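Local structure of periplasmic binding protein/LacI transcriptional regulator (Shewanella sp. ANA-3, 5OCP) at residues S10-R15 against S193-M198; A24-R29 against P250-I255; I62-E67 against V84-R89; L211-D216 against D234-A239. The protein binds L-arabinofuranose, as both its alpha and beta anomers, and serves as the periplasmic sugar-binding component of an arabinose ABC transporter. All coordinates share one frame; numbering follows the deposited sequence.

Interaction 1 of 4, residues S10-R15 against S193-M198; sequences SESGWR and SHNDEM. With FUB (beta-L-arabinofuranose), chain J; AHR (alpha-L-arabinofuranose), chain I.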
# COMPACT_ATOMS: atom_id res chain seq x y z
N SER A 10 -3.20 -10.52 3.35
CA SER A 10 -2.65 -10.87 2.04
C SER A 10 -3.56 -10.38 0.93
O SER A 10 -3.72 -11.03 -0.10
CB SER A 10 -2.38 -12.38 1.99
OG SER A 10 -3.59 -13.03 2.22
N GLU A 11 -4.18 -9.21 1.12
CA GLU A 11 -5.18 -8.70 0.20
C GLU A 11 -4.68 -8.37 -1.24
O GLU A 11 -5.46 -8.31 -2.17
CB GLU A 11 -5.89 -7.46 0.78
CG GLU A 11 -5.09 -6.15 0.91
CD GLU A 11 -4.09 -6.07 2.07
OE1 GLU A 11 -4.00 -7.02 2.88
OE2 GLU A 11 -3.30 -5.10 2.11
N SER A 12 -3.38 -8.07 -1.37
CA SER A 12 -2.79 -7.64 -2.63
C SER A 12 -1.46 -8.35 -2.73
O SER A 12 -0.80 -8.67 -1.73
CB SER A 12 -2.60 -6.06 -2.72
OG SER A 12 -1.62 -5.70 -1.75
N GLY A 13 -1.02 -8.51 -3.96
CA GLY A 13 0.32 -8.86 -4.23
C GLY A 13 1.37 -7.94 -3.65
O GLY A 13 2.45 -8.42 -3.17
N TRP A 14 1.10 -6.64 -3.58
CA TRP A 14 1.98 -5.77 -2.83
C TRP A 14 2.17 -6.22 -1.36
O TRP A 14 3.33 -6.36 -0.86
CB TRP A 14 1.59 -4.26 -2.89
CG TRP A 14 2.63 -3.47 -2.17
CD1 TRP A 14 3.83 -2.96 -2.73
CD2 TRP A 14 2.71 -3.13 -0.78
NE1 TRP A 14 4.58 -2.35 -1.76
CE2 TRP A 14 3.97 -2.49 -0.56
CE3 TRP A 14 1.90 -3.37 0.33
CZ2 TRP A 14 4.34 -2.01 0.69
CZ3 TRP A 14 2.26 -2.87 1.55
CH2 TRP A 14 3.48 -2.23 1.73
N ARG A 15 1.06 -6.48 -0.69
CA ARG A 15 1.12 -6.87 0.69
C ARG A 15 1.93 -8.13 0.91
O ARG A 15 2.70 -8.25 1.89
CB ARG A 15 -0.28 -7.04 1.21
CG ARG A 15 -0.39 -7.60 2.59
CD ARG A 15 -0.18 -6.66 3.72
NE ARG A 15 -0.86 -5.36 3.55
CZ ARG A 15 -0.46 -4.23 4.16
NH1 ARG A 15 0.53 -4.25 4.97
NH2 ARG A 15 -0.99 -3.03 3.84
N SER A 193 -7.04 4.21 -9.38
CA SER A 193 -7.14 3.13 -8.48
C SER A 193 -6.17 3.26 -7.30
O SER A 193 -4.97 3.49 -7.53
CB SER A 193 -6.85 1.82 -9.20
OG SER A 193 -6.91 0.76 -8.28
N HIS A 194 -6.67 3.10 -6.07
CA HIS A 194 -5.76 3.27 -4.95
C HIS A 194 -4.67 2.20 -4.89
O HIS A 194 -3.69 2.43 -4.20
CB HIS A 194 -6.52 3.35 -3.63
CG HIS A 194 -7.38 4.57 -3.48
ND1 HIS A 194 -8.02 4.84 -2.29
CD2 HIS A 194 -7.75 5.54 -4.35
CE1 HIS A 194 -8.73 5.96 -2.43
NE2 HIS A 194 -8.50 6.47 -3.62
N ASN A 195 -4.79 1.06 -5.58
CA ASN A 195 -3.71 0.15 -5.70
C ASN A 195 -3.70 -0.60 -7.00
O ASN A 195 -4.70 -0.65 -7.74
CB ASN A 195 -3.56 -0.82 -4.51
CG ASN A 195 -4.53 -1.98 -4.53
OD1 ASN A 195 -5.58 -1.95 -5.22
ND2 ASN A 195 -4.22 -3.02 -3.71
N ASP A 196 -2.53 -1.13 -7.32
CA ASP A 196 -2.38 -1.82 -8.61
C ASP A 196 -3.28 -3.05 -8.70
O ASP A 196 -3.76 -3.35 -9.81
CB ASP A 196 -0.93 -2.27 -8.84
CG ASP A 196 0.08 -1.13 -9.07
OD1 ASP A 196 -0.30 0.05 -9.27
OD2 ASP A 196 1.28 -1.46 -9.05
N GLU A 197 -3.54 -3.73 -7.59
CA GLU A 197 -4.38 -4.93 -7.56
C GLU A 197 -5.78 -4.64 -8.12
O GLU A 197 -6.24 -5.34 -9.03
CB GLU A 197 -4.43 -5.48 -6.15
CG GLU A 197 -4.90 -6.89 -6.02
CD GLU A 197 -3.89 -7.95 -6.46
OE1 GLU A 197 -2.64 -7.85 -6.33
OE2 GLU A 197 -4.43 -9.01 -6.84
N MET A 198 -6.45 -3.58 -7.65
CA MET A 198 -7.78 -3.24 -8.09
C MET A 198 -7.68 -2.81 -9.57
O MET A 198 -8.61 -3.03 -10.35
CB MET A 198 -8.44 -2.13 -7.30
CG MET A 198 -8.74 -2.49 -5.85
SD MET A 198 -9.52 -1.19 -4.91
CE MET A 198 -8.26 0.07 -5.00
O5 FUB J . -0.91 0.10 2.92
C5 FUB J . -0.42 -0.12 1.64
C4 FUB J . -1.54 -0.59 0.72
O4 FUB J . -2.23 -1.70 1.24
C3 FUB J . -1.01 -0.97 -0.68
O3 FUB J . -0.91 0.20 -1.44
C2 FUB J . -2.11 -1.93 -1.13
O2 FUB J . -1.71 -2.84 -2.12
C1 FUB J . -2.63 -2.56 0.16
O1 FUB J . -1.96 -3.71 0.34
O5 AHR I . -0.91 0.10 2.93
C5 AHR I . -0.42 -0.12 1.64
C4 AHR I . -1.53 -0.57 0.72
O4 AHR I . -2.20 -1.69 1.24
C3 AHR I . -1.00 -0.95 -0.68
O3 AHR I . -0.91 0.21 -1.45
C2 AHR I . -2.06 -1.96 -1.09
O2 AHR I . -1.71 -2.84 -2.11
C1 AHR I . -2.21 -2.71 0.22
O1 AHR I . -3.39 -3.33 0.23
O HOH W 1 -6.59 -9.42 -4.81
O HOH W 2 -0.53 -6.39 -6.12
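E197 reaches across to the backbone of G13, where its OE1 takes the N-H of G13 at 2.9 Å in a nearly straight bond (169°) that meets the carboxylate from above its plane. E197 CB rests 3.9 Å from S12 CB; from there CG runs anti to the backbone N (chi1 -163°) and a bend at chi2 turns the carboxylate toward the helix start. Two waters extend the grip: one joins E197 OE2 to E11 O, the other donates to E197 OE1. Serine and asparagine suit the two N-cap positions, S12 OG accepting from R15 N and N195 OD1 from M198 N, and each also reaches the sugar. N195 ND2 donates almost linearly (177°) to O2 of either anomer at 3.0 Å, and S12 OG lies 2.9 Å from the same O2. E11 OE2 takes R15 NE at 2.8 Å through its syn lone pair, holding the arginine so that its NH2 can donate to the ring oxygen O4. W14 CZ3 lies over one face of that guanidinium. Two capped helix starts, one from each lobe, closing over a sugar are characteristic of the cleft of a periplasmic binding protein.

Interaction 2 of 4, residues A24-R29 against P250-I255; sequences AEAKQR and PAFDAI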
# COMPACT_ATOMS: atom_id res chain seq x y z
N ALA A 24 12.81 -11.53 4.51
CA ALA A 24 14.15 -11.45 3.91
C ALA A 24 15.08 -10.47 4.65
O ALA A 24 16.28 -10.82 4.84
CB ALA A 24 14.06 -11.10 2.44
N GLU A 25 14.61 -9.27 5.07
CA GLU A 25 15.41 -8.33 5.81
C GLU A 25 15.74 -8.89 7.21
O GLU A 25 16.89 -8.70 7.73
CB GLU A 25 14.75 -6.99 5.98
CG GLU A 25 14.59 -6.20 4.65
CD GLU A 25 13.43 -5.19 4.68
OE1 GLU A 25 12.25 -5.47 5.09
OE2 GLU A 25 13.70 -4.09 4.30
N ALA A 26 14.77 -9.53 7.83
CA ALA A 26 15.08 -10.15 9.14
C ALA A 26 16.22 -11.17 9.03
O ALA A 26 17.14 -11.19 9.85
CB ALA A 26 13.86 -10.82 9.75
N LYS A 27 16.14 -11.99 8.03
CA LYS A 27 17.12 -13.05 7.81
C LYS A 27 18.49 -12.45 7.58
O LYS A 27 19.50 -12.94 8.16
CB LYS A 27 16.71 -13.92 6.63
CG LYS A 27 17.53 -15.20 6.50
CD LYS A 27 17.66 -15.67 5.06
CE LYS A 27 18.82 -16.65 4.86
NZ LYS A 27 19.61 -16.29 3.64
N GLN A 28 18.54 -11.36 6.81
CA GLN A 28 19.81 -10.71 6.53
C GLN A 28 20.45 -10.25 7.80
O GLN A 28 21.69 -10.29 7.93
CB GLN A 28 19.61 -9.49 5.63
CG GLN A 28 20.93 -8.85 5.23
CD GLN A 28 20.79 -7.56 4.50
OE1 GLN A 28 19.93 -6.75 4.79
NE2 GLN A 28 21.65 -7.38 3.49
N ARG A 29 19.64 -9.73 8.72
CA ARG A 29 20.10 -9.12 9.95
C ARG A 29 20.21 -10.11 11.15
O ARG A 29 20.58 -9.67 12.21
CB ARG A 29 19.20 -7.98 10.31
CG ARG A 29 19.31 -6.82 9.36
CD ARG A 29 18.06 -6.01 9.33
NE ARG A 29 18.16 -4.93 8.35
CZ ARG A 29 18.53 -3.69 8.63
NH1 ARG A 29 18.85 -3.33 9.88
NH2 ARG A 29 18.59 -2.80 7.62
N PRO A 250 14.56 0.03 7.87
CA PRO A 250 14.57 1.12 8.82
C PRO A 250 13.89 0.82 10.14
O PRO A 250 14.24 1.44 11.16
CB PRO A 250 13.88 2.31 8.07
CG PRO A 250 13.90 1.92 6.65
CD PRO A 250 13.99 0.41 6.57
N ALA A 251 12.85 -0.03 10.12
CA ALA A 251 12.26 -0.47 11.39
C ALA A 251 13.29 -1.23 12.31
O ALA A 251 13.41 -0.89 13.47
CB ALA A 251 11.05 -1.36 11.15
N PHE A 252 14.02 -2.12 11.71
CA PHE A 252 15.06 -2.90 12.46
C PHE A 252 16.23 -1.99 12.93
O PHE A 252 16.78 -2.16 14.03
CB PHE A 252 15.51 -4.04 11.58
CG PHE A 252 14.48 -5.08 11.30
CD1 PHE A 252 13.69 -5.67 12.30
CD2 PHE A 252 14.32 -5.54 10.02
CE1 PHE A 252 12.76 -6.63 11.98
CE2 PHE A 252 13.35 -6.47 9.68
CZ PHE A 252 12.60 -7.08 10.66
N ASP A 253 16.56 -0.96 12.14
CA ASP A 253 17.58 0.03 12.54
C ASP A 253 17.16 0.83 13.73
O ASP A 253 17.95 1.05 14.66
CB ASP A 253 17.84 1.04 11.43
CG ASP A 253 18.57 0.44 10.23
OD1 ASP A 253 19.32 -0.55 10.39
OD2 ASP A 253 18.40 1.01 9.12
N ALA A 254 15.92 1.30 13.72
CA ALA A 254 15.36 2.00 14.84
C ALA A 254 15.31 1.12 16.08
O ALA A 254 15.70 1.60 17.17
CB ALA A 254 13.97 2.50 14.54
N ILE A 255 14.93 -0.13 15.89
CA ILE A 255 14.91 -1.07 17.07
C ILE A 255 16.35 -1.30 17.59
O ILE A 255 16.58 -1.13 18.79
CB ILE A 255 14.27 -2.35 16.70
CG1 ILE A 255 12.74 -2.12 16.56
CG2 ILE A 255 14.59 -3.47 17.70
CD1 ILE A 255 12.07 -3.13 15.66
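F252 pushes its ring toward helix 13-29 and fills the tight part of this contact. CE2 meets E25 CB, which lies at the ring edge 4.0 Å away, and reaches the backbone N of A26 at 3.8 Å. CZ comes to 4.1 Å from A26 CB. The small methyl of A26 suits its place, because it lets the broad ring approach the helix backbone closely. E25 supplies only its CB to this apolar patch; its chain runs extended beyond CG, and OE2 makes a weak hydrogen bond with G249 N in the first turn of helix 248-259.

The solvent side is looser and polar. R29 sets CG anti to the carbonyl carbon (chi1 -69°) and runs extended to NE, spanning the gap between the helices. On the way its CD passes 3.8 Å from F252 CD2, obliquely to the ring, at the side of the helix pair that opens to water. At the tip, NH1 forms a salt bridge with D253 OD1 at 2.9 Å. The carboxylate oxygen lies close to the guanidinium plane, but the donor comes from above the carboxylate plane, 49° out of it. A long arginine and a short aspartate thus share one exposed edge.

The helix axes stay 10.8 Å apart and cross at -43°. Beneath them lies the parallel sheet: F252 also touches I61 of strand 59-62, and I31 in the loop after helix 13-29, while A251 and I255 of the same helix pack on strands 59-62 and 84-87.

Interaction 3 of 4, residues I62-E67 against V84-R89; sequences IAPVVE and VVIVDR. With AHR (alpha-L-arabinofuranose), chain I; FUB (beta-L-arabinofuranose), chain J.
R89 and V65 meet at the edge of a flat guanidinium, whose contacts with the protein loop and the sugar lie mostly near its own plane. This group stands just past the C-terminal end of strand 84-87, in a beta-alpha-beta unit of the lobe's Rossmann-like fold: strands 59-62 and 84-87 are parallel neighbours joined through helix 71-79, and the binding residues follow the strand end, as is usual in such folds. V65 O takes NH1 at 2.9 Å on an in-plane lone pair, and the bond is somewhat bent (141°). NE and NH2 donate to the sugar, to O5 at 3.0 Å and to the ring oxygen O4 at 2.9 Å respectively, in either anomer. P64 O approaches the group obliquely and touches CD. Arginine suits the place because its three nitrogens can serve loop and ligand together.

Behind this, I62 N donates to V85 O and I62 O accepts from V87 N, both at 2.9 Å. I62 CD1 packs on V84 CG1, and the P64 ring and the I86 side chain cross at about a right angle, CD against CG2. Compact A63 leaves V87 CG2 a seat against its CB. P64, lacking an N-H, suits the point where strand pairing stops; its CD touches V87 O instead. D88 OD2 is salt-bridged to R15 NH2. The other oxygen, D88 OD1, stands 2.6 Å from the sugar O5.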
# COMPACT_ATOMS: atom_id res chain seq x y z
N ILE A 62 4.18 -3.30 13.97
CA ILE A 62 2.73 -3.39 13.61
C ILE A 62 2.45 -2.64 12.26
O ILE A 62 2.87 -1.48 12.15
CB ILE A 62 1.78 -2.82 14.68
CG1 ILE A 62 2.00 -3.46 16.02
CG2 ILE A 62 0.33 -2.86 14.18
CD1 ILE A 62 1.23 -2.77 17.14
N ALA A 63 1.87 -3.32 11.24
CA ALA A 63 1.37 -2.70 10.06
C ALA A 63 -0.14 -2.61 10.30
O ALA A 63 -0.85 -3.61 10.15
CB ALA A 63 1.65 -3.55 8.81
N PRO A 64 -0.65 -1.47 10.77
CA PRO A 64 -2.04 -1.51 11.27
C PRO A 64 -3.11 -1.46 10.18
O PRO A 64 -3.03 -0.66 9.25
CB PRO A 64 -2.08 -0.25 12.12
CG PRO A 64 -1.17 0.71 11.37
CD PRO A 64 -0.02 -0.16 11.02
N VAL A 65 -4.10 -2.36 10.24
CA VAL A 65 -5.11 -2.40 9.16
C VAL A 65 -5.97 -1.14 9.04
O VAL A 65 -6.26 -0.66 7.93
CB VAL A 65 -5.99 -3.71 9.25
CG1 VAL A 65 -6.75 -3.81 10.57
CG2 VAL A 65 -6.83 -3.86 7.99
N VAL A 66 -6.32 -0.62 10.23
CA VAL A 66 -7.08 0.63 10.36
C VAL A 66 -6.41 1.43 11.44
O VAL A 66 -5.48 0.94 12.12
CB VAL A 66 -8.60 0.39 10.67
CG1 VAL A 66 -9.22 -0.38 9.49
CG2 VAL A 66 -8.80 -0.31 12.01
N GLU A 67 -6.84 2.69 11.56
CA GLU A 67 -6.14 3.65 12.39
C GLU A 67 -6.66 3.66 13.84
O GLU A 67 -5.91 4.08 14.71
CB GLU A 67 -6.25 5.05 11.80
CG GLU A 67 -5.72 5.22 10.40
CD GLU A 67 -5.78 6.62 9.85
OE1 GLU A 67 -6.80 7.36 10.15
OE2 GLU A 67 -4.87 6.96 9.03
N VAL A 84 7.60 -0.41 20.20
CA VAL A 84 6.71 -0.72 19.12
C VAL A 84 7.10 0.21 17.90
O VAL A 84 7.21 1.36 18.08
CB VAL A 84 5.27 -0.48 19.51
CG1 VAL A 84 4.36 -0.67 18.33
CG2 VAL A 84 4.85 -1.44 20.61
N VAL A 85 7.27 -0.37 16.72
CA VAL A 85 7.45 0.43 15.52
C VAL A 85 6.22 0.22 14.65
O VAL A 85 5.76 -0.93 14.45
CB VAL A 85 8.65 0.00 14.79
CG1 VAL A 85 8.78 0.80 13.49
CG2 VAL A 85 9.89 0.21 15.68
N ILE A 86 5.66 1.33 14.16
CA ILE A 86 4.56 1.24 13.23
C ILE A 86 5.13 1.31 11.86
O ILE A 86 6.03 2.11 11.59
CB ILE A 86 3.61 2.45 13.46
CG1 ILE A 86 3.12 2.56 14.89
CG2 ILE A 86 2.43 2.42 12.49
CD1 ILE A 86 2.38 1.31 15.39
N VAL A 87 4.61 0.50 10.91
CA VAL A 87 5.05 0.52 9.54
C VAL A 87 3.83 0.55 8.59
O VAL A 87 2.76 0.07 8.91
CB VAL A 87 5.90 -0.69 9.15
CG1 VAL A 87 7.21 -0.65 9.93
CG2 VAL A 87 5.17 -2.00 9.38
N ASP A 88 4.04 1.17 7.46
CA ASP A 88 3.11 1.14 6.33
C ASP A 88 1.97 2.08 6.63
O ASP A 88 2.13 3.30 6.36
CB ASP A 88 2.77 -0.32 5.95
CG ASP A 88 1.51 -0.43 5.07
OD1 ASP A 88 1.22 0.53 4.29
OD2 ASP A 88 0.75 -1.45 5.19
N ARG A 89 0.88 1.63 7.22
CA ARG A 89 -0.23 2.50 7.56
C ARG A 89 0.03 3.21 8.90
O ARG A 89 1.18 3.19 9.43
CB ARG A 89 -1.56 1.76 7.51
CG ARG A 89 -1.78 1.11 6.15
CD ARG A 89 -3.09 0.32 6.11
NE ARG A 89 -3.23 -0.35 4.78
CZ ARG A 89 -4.18 -1.26 4.52
NH1 ARG A 89 -5.05 -1.65 5.43
NH2 ARG A 89 -4.19 -1.88 3.33
O5 AHR I . -0.91 0.10 2.93
C5 AHR I . -0.42 -0.12 1.64
C4 AHR I . -1.53 -0.57 0.72
O4 AHR I . -2.20 -1.69 1.24
C3 AHR I . -1.00 -0.95 -0.68
O3 AHR I . -0.91 0.21 -1.45
C2 AHR I . -2.06 -1.96 -1.09
O2 AHR I . -1.71 -2.84 -2.11
C1 AHR I . -2.21 -2.71 0.22
O1 AHR I . -3.39 -3.33 0.23
O5 FUB J . -0.91 0.10 2.92
C5 FUB J . -0.42 -0.12 1.64
C4 FUB J . -1.54 -0.59 0.72
O4 FUB J . -2.23 -1.70 1.24
C3 FUB J . -1.01 -0.97 -0.68
O3 FUB J . -0.91 0.20 -1.44
C2 FUB J . -2.11 -1.93 -1.13
O2 FUB J . -1.71 -2.84 -2.12
C1 FUB J . -2.63 -2.56 0.16
O1 FUB J . -1.96 -3.71 0.34

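Interaction 4 of 4, residues L211-D216 against D234-A239; sequences LKPGKD and DGDVNA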
# COMPACT_ATOMS: atom_id res chain seq x y z
N LEU A 211 -13.71 -2.15 -24.58
CA LEU A 211 -12.99 -0.92 -24.62
C LEU A 211 -11.52 -1.22 -24.36
O LEU A 211 -11.21 -2.30 -23.95
CB LEU A 211 -13.58 -0.01 -23.51
CG LEU A 211 -14.99 0.52 -23.74
CD1 LEU A 211 -15.61 0.98 -22.42
CD2 LEU A 211 -14.89 1.64 -24.78
N LYS A 212 -10.61 -0.30 -24.73
CA LYS A 212 -9.16 -0.55 -24.68
C LYS A 212 -8.53 0.14 -23.46
O LYS A 212 -8.42 1.35 -23.43
CB LYS A 212 -8.44 -0.03 -25.96
CG LYS A 212 -8.64 -0.94 -27.18
CD LYS A 212 -7.33 -1.06 -27.98
CE LYS A 212 -7.43 -2.05 -29.14
NZ LYS A 212 -8.14 -1.44 -30.31
N PRO A 213 -8.28 -0.65 -22.42
CA PRO A 213 -7.68 -0.02 -21.23
C PRO A 213 -6.24 0.41 -21.60
O PRO A 213 -5.55 -0.25 -22.40
CB PRO A 213 -7.71 -1.16 -20.23
CG PRO A 213 -7.51 -2.36 -21.02
CD PRO A 213 -8.32 -2.10 -22.29
N GLY A 214 -5.83 1.53 -21.02
CA GLY A 214 -4.52 2.09 -21.32
C GLY A 214 -4.51 3.04 -22.50
O GLY A 214 -3.53 3.76 -22.72
N LYS A 215 -5.57 3.02 -23.31
CA LYS A 215 -5.68 3.90 -24.47
C LYS A 215 -6.98 4.65 -24.41
O LYS A 215 -6.98 5.88 -24.23
CB LYS A 215 -5.62 3.00 -25.70
CG LYS A 215 -5.91 3.70 -27.02
CD LYS A 215 -4.87 4.74 -27.37
CE LYS A 215 -4.97 5.15 -28.85
NZ LYS A 215 -6.29 5.80 -29.15
N ASP A 216 -8.10 3.97 -24.51
CA ASP A 216 -9.45 4.62 -24.43
C ASP A 216 -9.75 5.12 -22.96
O ASP A 216 -10.27 6.23 -22.76
CB ASP A 216 -10.57 3.69 -24.84
CG ASP A 216 -10.50 3.23 -26.28
OD1 ASP A 216 -9.91 3.99 -27.07
OD2 ASP A 216 -11.06 2.09 -26.54
N ASP A 234 2.89 -3.96 -21.75
CA ASP A 234 1.89 -4.42 -22.73
C ASP A 234 0.92 -3.40 -23.23
O ASP A 234 0.19 -3.69 -24.21
CB ASP A 234 1.17 -5.67 -22.21
CG ASP A 234 2.15 -6.84 -22.03
OD1 ASP A 234 3.33 -6.76 -22.55
OD2 ASP A 234 1.78 -7.81 -21.32
N GLY A 235 0.87 -2.21 -22.66
CA GLY A 235 -0.03 -1.16 -23.08
C GLY A 235 -1.43 -1.10 -22.41
O GLY A 235 -2.19 -0.20 -22.74
N ASP A 236 -1.69 -1.92 -21.41
CA ASP A 236 -3.03 -2.04 -20.77
C ASP A 236 -3.29 -1.09 -19.61
O ASP A 236 -4.44 -0.86 -19.21
CB ASP A 236 -3.24 -3.47 -20.29
CG ASP A 236 -3.52 -4.48 -21.45
OD1 ASP A 236 -3.94 -4.00 -22.53
OD2 ASP A 236 -3.38 -5.68 -21.20
N VAL A 237 -2.21 -0.55 -19.03
CA VAL A 237 -2.32 0.50 -17.97
C VAL A 237 -1.25 1.56 -18.18
O VAL A 237 -0.36 1.37 -19.01
CB VAL A 237 -2.15 -0.14 -16.59
CG1 VAL A 237 -3.22 -1.17 -16.32
CG2 VAL A 237 -0.76 -0.70 -16.40
N ASN A 238 -1.36 2.70 -17.51
CA ASN A 238 -0.54 3.84 -17.89
C ASN A 238 0.55 4.23 -16.93
O ASN A 238 1.64 4.51 -17.38
CB ASN A 238 -1.38 4.99 -18.17
CG ASN A 238 -2.34 4.69 -19.32
OD1 ASN A 238 -3.45 4.18 -19.10
ND2 ASN A 238 -1.88 4.92 -20.57
N ALA A 239 0.22 4.30 -15.63
CA ALA A 239 1.16 4.93 -14.62
C ALA A 239 0.91 4.39 -13.25
O ALA A 239 -0.23 4.03 -12.90
CB ALA A 239 1.10 6.45 -14.59
O HOH W 3 -5.29 -2.52 -23.97
O HOH W 4 -1.84 1.84 -24.39
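N238 bridges to G214 through its terminal amide. From CB, the side chain sends CG anti to the carbonyl carbon (chi1 -60°), placing CG 3.9 Å from G214 CA. Past CG the amide divides its work. ND2 donates to G214 O at 2.9 Å, with the acceptor near the amide plane and the N-H well aimed (166°), whereas OD1 lies beside G214 CA and accepts from the backbone N of I219. Asparagine suits the place by offering a donor and an acceptor on one flat group.

The backbones come close here, G214 CA and V237 CA being 4.3 Å apart. G214 has positive phi (88°), and the side where a side chain would stand is filled by G235 O, 3.6 Å from G214 CA. G235 ends helix 226-234 in a Schellman motif, again with the positive phi that glycine tolerates. P213 sets its CB 3.4 Å from D236 O, and D236 OD2 is salt-bridged to K207. P213 O stands 3.4 Å from G235 O with no hydrogen between them; water 3 donates to P213 O and D236 OD1, water 4 to G235 O, which probably offsets the repulsion, while N238 and, weakly, water 4 serve G214 O.

How the interactions relate
From the N terminus, interaction 1 opens at 10-15 and interaction 2 at 24-29, farther along the same helix. Interaction 3 then opens and closes within a short span, 62-67 to 84-89, so it lies inside both longer loops. Interaction 1 closes at 193-198, interaction 4 runs from 211-216 to 234-239, and interaction 2 closes last at 250-255. Interactions 1 and 2 therefore cross, while interaction 4 follows interaction 1 but falls within interaction 2. Interactions 2 and 3 build the lobe with the all-parallel sheet and touch through A251, I255 and V85. Interaction 4 belongs to the other lobe. Interaction 1 joins the two lobes at the sugar, meeting interaction 3 through R15 and D88.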